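Local coordinates for protein AcrH (Aeromonas hydrophila, PDB 3WXX) that acts as the chaperone of the type III secretion translocator AopB, binding it and probably keeping it protected before secretion, at the interface of chains A and B. Sequence-based numbering; all coordinates share one arbitrary frame. Chains: chain A, AcrH; chain B, AopB.

Contact 1 and contact 2 join AcrH to AopB at places whose C-alpha centres are about 14 Å apart. Helix 60-72 of AcrH enters both: A:Leu66 lies at the margin of contact 1, while A:Arg61, A:Leu64 and A:Gly65 belong to contact 2. From AopB, contact 1 takes residues of the helical stretch 126-151 and contact 2 takes an extended segment near the start of the modelled chain. The chaperone thus holds two pieces of the translocator that are far apart in sequence: a pair of predicted transmembrane segments, met by apolar packing, and a short peptide, gripped by hydrogen bonds as well.

Contact 1: the interface of chains A and B. Residues chain A 66, 81-82, 84-85, 88; chain B 128, 131, 147, 150.
In A:Tyr85, CG is anti to the backbone N (chi1 -177°), which carries the ring away from helix 76-89 toward AopB; in B:Ile150, CG1 is anti to the carbonyl carbon and the chain runs out extended (chi2 174°), sending CD1 to the CB at the foot of the tyrosine. AcrH belongs to the tetratricopeptide-repeat chaperones of translocators, built of paired helices, and AopB to the SctE/SipB/YopB family. The methyl CD1 of B:Ile150 rests 3.6 Å from A:Tyr85 CB, beside the backbone carbonyl of A:Asp81. Its other branch, CG2, lies over the helix backbone, 3.9 Å from A:Ser82 CA, where the small serine leaves room for a branched aliphatic chain. On the tyrosine ring, the side bearing CD1 and CE1 meets B:Val131, whose CG1 is 3.8 Å from CE1; the two side chains stand at about a right angle. The methyl CB of B:Ala147 lies more loosely over one face of the ring, toward its hydroxyl end, 4.2 Å from A:Tyr85 CZ. Further along, the methyl of B:Ala128 faces A:Ser84 CB, small residue against small residue, which lets the helices approach. A:Met88, modelled as selenomethionine, bends at chi3 and puts SE 3.6 Å from the carbonyl O of B:Ala128. No polar bond crosses here. Residues 128-131 and 147-150 of AopB lie side by side, B:Ala128 CA being 8.0 Å from B:Ile150 CA, as in a hairpin of the two predicted transmembrane segments.

Contact 2: the interface of chains A and B. Residues chain A 30, 61, 64-65, 95; chain B 4-7.
The ring of B:Pro7 lies among A:Tyr30, A:Arg61, A:Leu64 and A:Arg95, which reach it from several helices of the tetratricopeptide-repeat chaperone. The phenol of A:Tyr30 comes tip first: with CG anti to the backbone N (chi1 175°), its OH donates to the carbonyl O of B:Pro7, in the carbonyl plane and on a lone pair. The modelled length from OH to O, 2.4 Å, is very short and should not be read as exceptional strength. Over one face of the A:Tyr30 ring, 3.3 Å above its plane and toward the rim, sits A:Arg61 NH1, which may limit the tilt of the phenol. The aliphatic part of A:Arg61 serves the peptide directly, its CB lying 3.8 Å from B:Pro7 CG.

A:Leu64 offers its branches separately. CD2 meets B:Pro7 CD at 3.8 Å, CD1 turns to B:Val4 CG1, and CG faces B:Leu6 CD2. B:Leu6 also slides its CD2 to 3.8 Å from A:Gly65 CA, where the lack of a side chain lets a methyl lie against the helix backbone. A:Arg95 bends at chi3 (-69°) to bring NH1 to the carbonyl O of B:Val5, at 2.6 Å. That O lies close to the guanidinium plane, although the donor stands above the carbonyl plane. The same A:Arg95 NH1 lies 3.5 Å from B:Pro7 CD. The tyrosine and arginine bind backbone carbonyls and so fix the course of the peptide, whereas the leucine and glycine meet its apolar side chains. Through this site AcrH probably recognises this segment of AopB and holds it extended, as translocator chaperones do.

Contact 1: the interface of chains A and B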
ATOM      1  N   LEU A  66       6.146   0.669  -6.630  1.00 35.11           N
ATOM      2  CA  LEU A  66       6.561  -0.181  -5.539  1.00 39.97           C
ATOM      3  C   LEU A  66       6.433  -1.647  -5.938  1.00 39.21           C
ATOM      4  O   LEU A  66       7.338  -2.478  -5.709  1.00 33.11           O
ATOM      5  CB  LEU A  66       5.740   0.102  -4.275  1.00 41.78           C
ATOM      6  CG  LEU A  66       6.188  -0.597  -2.978  1.00 42.30           C
ATOM      7  CD1 LEU A  66       7.545  -0.109  -2.473  1.00 42.65           C
ATOM      8  CD2 LEU A  66       5.140  -0.368  -1.902  1.00 44.44           C
ATOM      9  N   ASP A  81       0.755  -7.491  -2.526  1.00 42.59           N
ATOM     10  CA  ASP A  81       0.257  -6.577  -1.482  1.00 39.25           C
ATOM     11  C   ASP A  81       0.200  -5.142  -2.009  1.00 36.04           C
ATOM     12  O   ASP A  81      -0.750  -4.458  -1.801  1.00 37.46           O
ATOM     13  CB  ASP A  81       1.181  -6.574  -0.254  1.00 41.41           C
ATOM     14  CG  ASP A  81       1.167  -7.861   0.538  1.00 44.94           C
ATOM     15  OD1 ASP A  81       0.174  -8.643   0.538  1.00 44.78           O
ATOM     16  OD2 ASP A  81       2.193  -8.049   1.217  1.00 51.99           O
ATOM     17  N   SER A  82       1.253  -4.681  -2.670  1.00 35.67           N
ATOM     18  CA  SER A  82       1.303  -3.321  -3.227  1.00 38.40           C
ATOM     19  C   SER A  82       0.355  -3.118  -4.438  1.00 36.58           C
ATOM     20  O   SER A  82      -0.351  -2.108  -4.547  1.00 35.30           O
ATOM     21  CB  SER A  82       2.733  -2.993  -3.668  1.00 38.30           C
ATOM     22  OG  SER A  82       2.813  -1.601  -3.872  1.00 44.63           O
ATOM     23  N   SER A  84      -2.334  -4.835  -4.810  1.00 34.22           N
ATOM     24  CA  SER A  84      -3.651  -4.833  -4.183  1.00 36.83           C
ATOM     25  C   SER A  84      -4.012  -3.431  -3.643  1.00 37.92           C
ATOM     26  O   SER A  84      -5.040  -2.858  -4.014  1.00 39.16           O
ATOM     27  CB  SER A  84      -3.757  -5.880  -3.064  1.00 37.35           C
ATOM     28  OG  SER A  84      -3.570  -7.228  -3.542  1.00 34.43           O
ATOM     29  N   TYR A  85      -3.182  -2.851  -2.793  1.00 34.79           N
ATOM     30  CA  TYR A  85      -3.509  -1.510  -2.307  1.00 33.03           C
ATOM     31  C   TYR A  85      -3.615  -0.517  -3.466  1.00 32.38           C
ATOM     32  O   TYR A  85      -4.491   0.288  -3.489  1.00 30.86           O
ATOM     33  CB  TYR A  85      -2.509  -1.003  -1.264  1.00 30.74           C
ATOM     34  CG  TYR A  85      -2.848   0.351  -0.674  1.00 27.59           C
ATOM     35  CD1 TYR A  85      -3.687   0.454   0.396  1.00 27.60           C
ATOM     36  CD2 TYR A  85      -2.321   1.509  -1.186  1.00 26.48           C
ATOM     37  CE1 TYR A  85      -4.004   1.676   0.972  1.00 28.25           C
ATOM     38  CE2 TYR A  85      -2.656   2.749  -0.651  1.00 26.45           C
ATOM     39  CZ  TYR A  85      -3.484   2.835   0.456  1.00 28.10           C
ATOM     40  OH  TYR A  85      -3.862   4.082   1.051  1.00 29.01           O
HETATM   41  N   MSE A  88      -7.094  -0.560  -5.079  1.00 42.01           N
HETATM   42  CA  MSE A  88      -8.104   0.064  -4.227  0.53 45.11           C
HETATM   43  C   MSE A  88      -8.059   1.550  -4.413  1.00 41.44           C
HETATM   44  O   MSE A  88      -9.037   2.217  -4.192  1.00 47.88           O
HETATM   45  CB  MSE A  88      -7.886  -0.277  -2.748  0.53 49.85           C
HETATM   46  CG  MSE A  88      -7.963  -1.763  -2.413  0.53 57.82           C
HETATM   47 SE   MSE A  88      -7.297  -2.086  -0.584  0.53 65.35          SE
HETATM   48  CE  MSE A  88      -7.719  -0.322   0.232  0.53 55.64           C
TER
ATOM     49  N   ALA B 128      -4.105  -6.540   2.215  1.00 48.96           N
ATOM     50  CA  ALA B 128      -4.816  -5.443   1.588  1.00 50.23           C
ATOM     51  C   ALA B 128      -6.296  -5.492   1.941  1.00 43.56           C
ATOM     52  O   ALA B 128      -6.944  -4.475   2.133  1.00 45.80           O
ATOM     53  CB  ALA B 128      -4.626  -5.493   0.085  1.00 54.42           C
ATOM     54  N   VAL B 131      -6.799  -3.912   5.094  1.00 40.60           N
ATOM     55  CA  VAL B 131      -6.687  -2.466   4.872  1.00 44.01           C
ATOM     56  C   VAL B 131      -8.032  -1.893   4.394  1.00 44.69           C
ATOM     57  O   VAL B 131      -8.437  -0.821   4.818  1.00 43.03           O
ATOM     58  CB  VAL B 131      -5.529  -2.120   3.900  1.00 47.97           C
ATOM     59  CG1 VAL B 131      -5.429  -0.631   3.686  1.00 49.63           C
ATOM     60  CG2 VAL B 131      -4.207  -2.635   4.453  1.00 50.47           C
ATOM     61  N   ALA B 147      -1.132   1.552   4.485  1.00 34.40           N
ATOM     62  CA  ALA B 147      -0.050   1.778   3.555  1.00 37.73           C
ATOM     63  C   ALA B 147       1.299   1.561   4.240  1.00 38.63           C
ATOM     64  O   ALA B 147       2.218   1.031   3.630  1.00 37.82           O
ATOM     65  CB  ALA B 147      -0.135   3.172   2.969  1.00 39.60           C
ATOM     66  N   ILE B 150       2.184  -2.013   4.255  1.00 43.58           N
ATOM     67  CA  ILE B 150       2.522  -2.535   2.946  1.00 40.50           C
ATOM     68  C   ILE B 150       3.852  -2.002   2.468  1.00 41.48           C
ATOM     69  O   ILE B 150       4.653  -2.746   1.913  1.00 38.75           O
ATOM     70  CB  ILE B 150       1.427  -2.218   1.953  1.00 43.52           C
ATOM     71  CG1 ILE B 150       0.244  -3.159   2.221  1.00 43.38           C
ATOM     72  CG2 ILE B 150       1.942  -2.357   0.529  1.00 40.48           C
ATOM     73  CD1 ILE B 150      -0.967  -2.843   1.379  1.00 41.15           C
TER

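Contact 2: the interface of chains A and B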
ATOM      1  N   TYR A  30       9.459  10.912  -8.212  1.00 49.33           N
ATOM      2  CA  TYR A  30       8.858   9.856  -9.020  1.00 49.00           C
ATOM      3  C   TYR A  30       9.764   9.589 -10.200  1.00 51.66           C
ATOM      4  O   TYR A  30      10.068   8.440 -10.506  1.00 46.49           O
ATOM      5  CB  TYR A  30       7.446  10.209  -9.509  1.00 52.25           C
ATOM      6  CG  TYR A  30       6.854   9.172 -10.450  1.00 54.00           C
ATOM      7  CD1 TYR A  30       6.414   7.935  -9.972  1.00 55.98           C
ATOM      8  CD2 TYR A  30       6.767   9.398 -11.808  1.00 48.60           C
ATOM      9  CE1 TYR A  30       5.906   6.975 -10.825  1.00 50.89           C
ATOM     10  CE2 TYR A  30       6.272   8.428 -12.674  1.00 47.08           C
ATOM     11  CZ  TYR A  30       5.835   7.226 -12.174  1.00 48.43           C
ATOM     12  OH  TYR A  30       5.323   6.269 -13.029  1.00 50.78           O
ATOM     13  N   ARG A  61      -0.020   5.130  -8.522  1.00 46.83           N
ATOM     14  CA  ARG A  61       1.174   4.860  -9.352  1.00 44.82           C
ATOM     15  C   ARG A  61       2.437   4.680  -8.514  1.00 39.48           C
ATOM     16  O   ARG A  61       3.295   3.875  -8.870  1.00 39.76           O
ATOM     17  CB  ARG A  61       1.347   5.890 -10.446  1.00 46.06           C
ATOM     18  CG  ARG A  61       2.000   7.166 -10.012  1.00 49.91           C
ATOM     19  CD  ARG A  61       1.806   8.279 -11.023  1.00 51.96           C
ATOM     20  NE  ARG A  61       1.799   9.551 -10.299  1.00 57.78           N
ATOM     21  CZ  ARG A  61       2.665  10.549 -10.435  1.00 54.83           C
ATOM     22  NH1 ARG A  61       3.640  10.499 -11.335  1.00 66.93           N
ATOM     23  NH2 ARG A  61       2.534  11.617  -9.666  1.00 51.64           N
ATOM     24  N   LEU A  64       1.998   1.200  -7.856  1.00 41.00           N
ATOM     25  CA  LEU A  64       2.362   0.444  -9.035  1.00 43.00           C
ATOM     26  C   LEU A  64       3.894   0.290  -9.081  1.00 43.38           C
ATOM     27  O   LEU A  64       4.424  -0.804  -9.281  1.00 41.53           O
ATOM     28  CB  LEU A  64       1.833   1.142 -10.301  1.00 39.69           C
ATOM     29  CG  LEU A  64       2.142   0.379 -11.580  1.00 38.72           C
ATOM     30  CD1 LEU A  64       1.413  -0.947 -11.620  1.00 40.93           C
ATOM     31  CD2 LEU A  64       1.732   1.213 -12.758  1.00 40.83           C
ATOM     32  N   GLY A  65       4.604   1.408  -8.897  1.00 45.90           N
ATOM     33  CA  GLY A  65       6.073   1.381  -8.926  1.00 43.85           C
ATOM     34  C   GLY A  65       6.642   0.483  -7.842  1.00 38.95           C
ATOM     35  O   GLY A  65       7.459  -0.422  -8.115  1.00 35.34           O
ATOM     36  N   ARG A  95      -3.551  -2.724 -14.991  1.00 41.16           N
ATOM     37  CA  ARG A  95      -2.178  -3.177 -14.678  1.00 46.32           C
ATOM     38  C   ARG A  95      -2.042  -3.846 -13.289  1.00 43.13           C
ATOM     39  O   ARG A  95      -1.256  -4.786 -13.117  1.00 35.18           O
ATOM     40  CB  ARG A  95      -1.177  -2.027 -14.817  1.00 46.81           C
ATOM     41  CG  ARG A  95      -0.603  -1.919 -16.208  1.00 51.45           C
ATOM     42  CD  ARG A  95       0.169  -0.626 -16.387  1.00 58.42           C
ATOM     43  NE  ARG A  95      -0.736   0.521 -16.371  1.00 69.45           N
ATOM     44  CZ  ARG A  95      -0.376   1.802 -16.483  1.00 74.51           C
ATOM     45  NH1 ARG A  95       0.912   2.161 -16.638  1.00 71.22           N
ATOM     46  NH2 ARG A  95      -1.328   2.730 -16.434  1.00 74.53           N
TER
ATOM     47  N   VAL B   4       6.877  -4.099 -16.066  1.00 55.41           N
ATOM     48  CA  VAL B   4       5.752  -3.188 -15.839  1.00 53.27           C
ATOM     49  C   VAL B   4       5.934  -1.837 -16.510  1.00 53.10           C
ATOM     50  O   VAL B   4       7.003  -1.208 -16.420  1.00 62.90           O
ATOM     51  CB  VAL B   4       5.414  -3.003 -14.333  1.00 47.70           C
ATOM     52  CG1 VAL B   4       4.113  -2.234 -14.163  1.00 43.28           C
ATOM     53  CG2 VAL B   4       5.287  -4.359 -13.652  1.00 47.30           C
ATOM     54  N   VAL B   5       4.870  -1.413 -17.196  1.00 46.45           N
ATOM     55  CA  VAL B   5       4.799  -0.092 -17.789  1.00 43.89           C
ATOM     56  C   VAL B   5       4.313   0.860 -16.725  1.00 44.32           C
ATOM     57  O   VAL B   5       3.134   0.869 -16.386  1.00 43.17           O
ATOM     58  CB  VAL B   5       3.791  -0.036 -18.965  1.00 40.05           C
ATOM     59  CG1 VAL B   5       3.536   1.393 -19.387  1.00 37.89           C
ATOM     60  CG2 VAL B   5       4.278  -0.854 -20.142  1.00 36.47           C
ATOM     61  N   LEU B   6       5.217   1.674 -16.206  1.00 44.52           N
ATOM     62  CA  LEU B   6       4.832   2.721 -15.276  1.00 47.00           C
ATOM     63  C   LEU B   6       4.464   3.960 -16.071  1.00 49.62           C
ATOM     64  O   LEU B   6       5.084   4.228 -17.112  1.00 51.60           O
ATOM     65  CB  LEU B   6       6.010   3.073 -14.385  1.00 50.58           C
ATOM     66  CG  LEU B   6       6.688   1.918 -13.692  1.00 47.85           C
ATOM     67  CD1 LEU B   6       7.879   2.466 -12.943  1.00 48.82           C
ATOM     68  CD2 LEU B   6       5.716   1.248 -12.737  1.00 50.30           C
ATOM     69  N   PRO B   7       3.501   4.764 -15.574  1.00 53.99           N
ATOM     70  CA  PRO B   7       3.215   6.020 -16.283  1.00 49.14           C
ATOM     71  C   PRO B   7       4.402   6.927 -16.315  1.00 46.35           C
ATOM     72  O   PRO B   7       5.211   6.903 -15.389  1.00 48.01           O
ATOM     73  CB  PRO B   7       2.070   6.640 -15.475  1.00 46.96           C
ATOM     74  CG  PRO B   7       2.016   5.897 -14.198  1.00 48.07           C
ATOM     75  CD  PRO B   7       2.502   4.517 -14.522  1.00 53.55           C
TER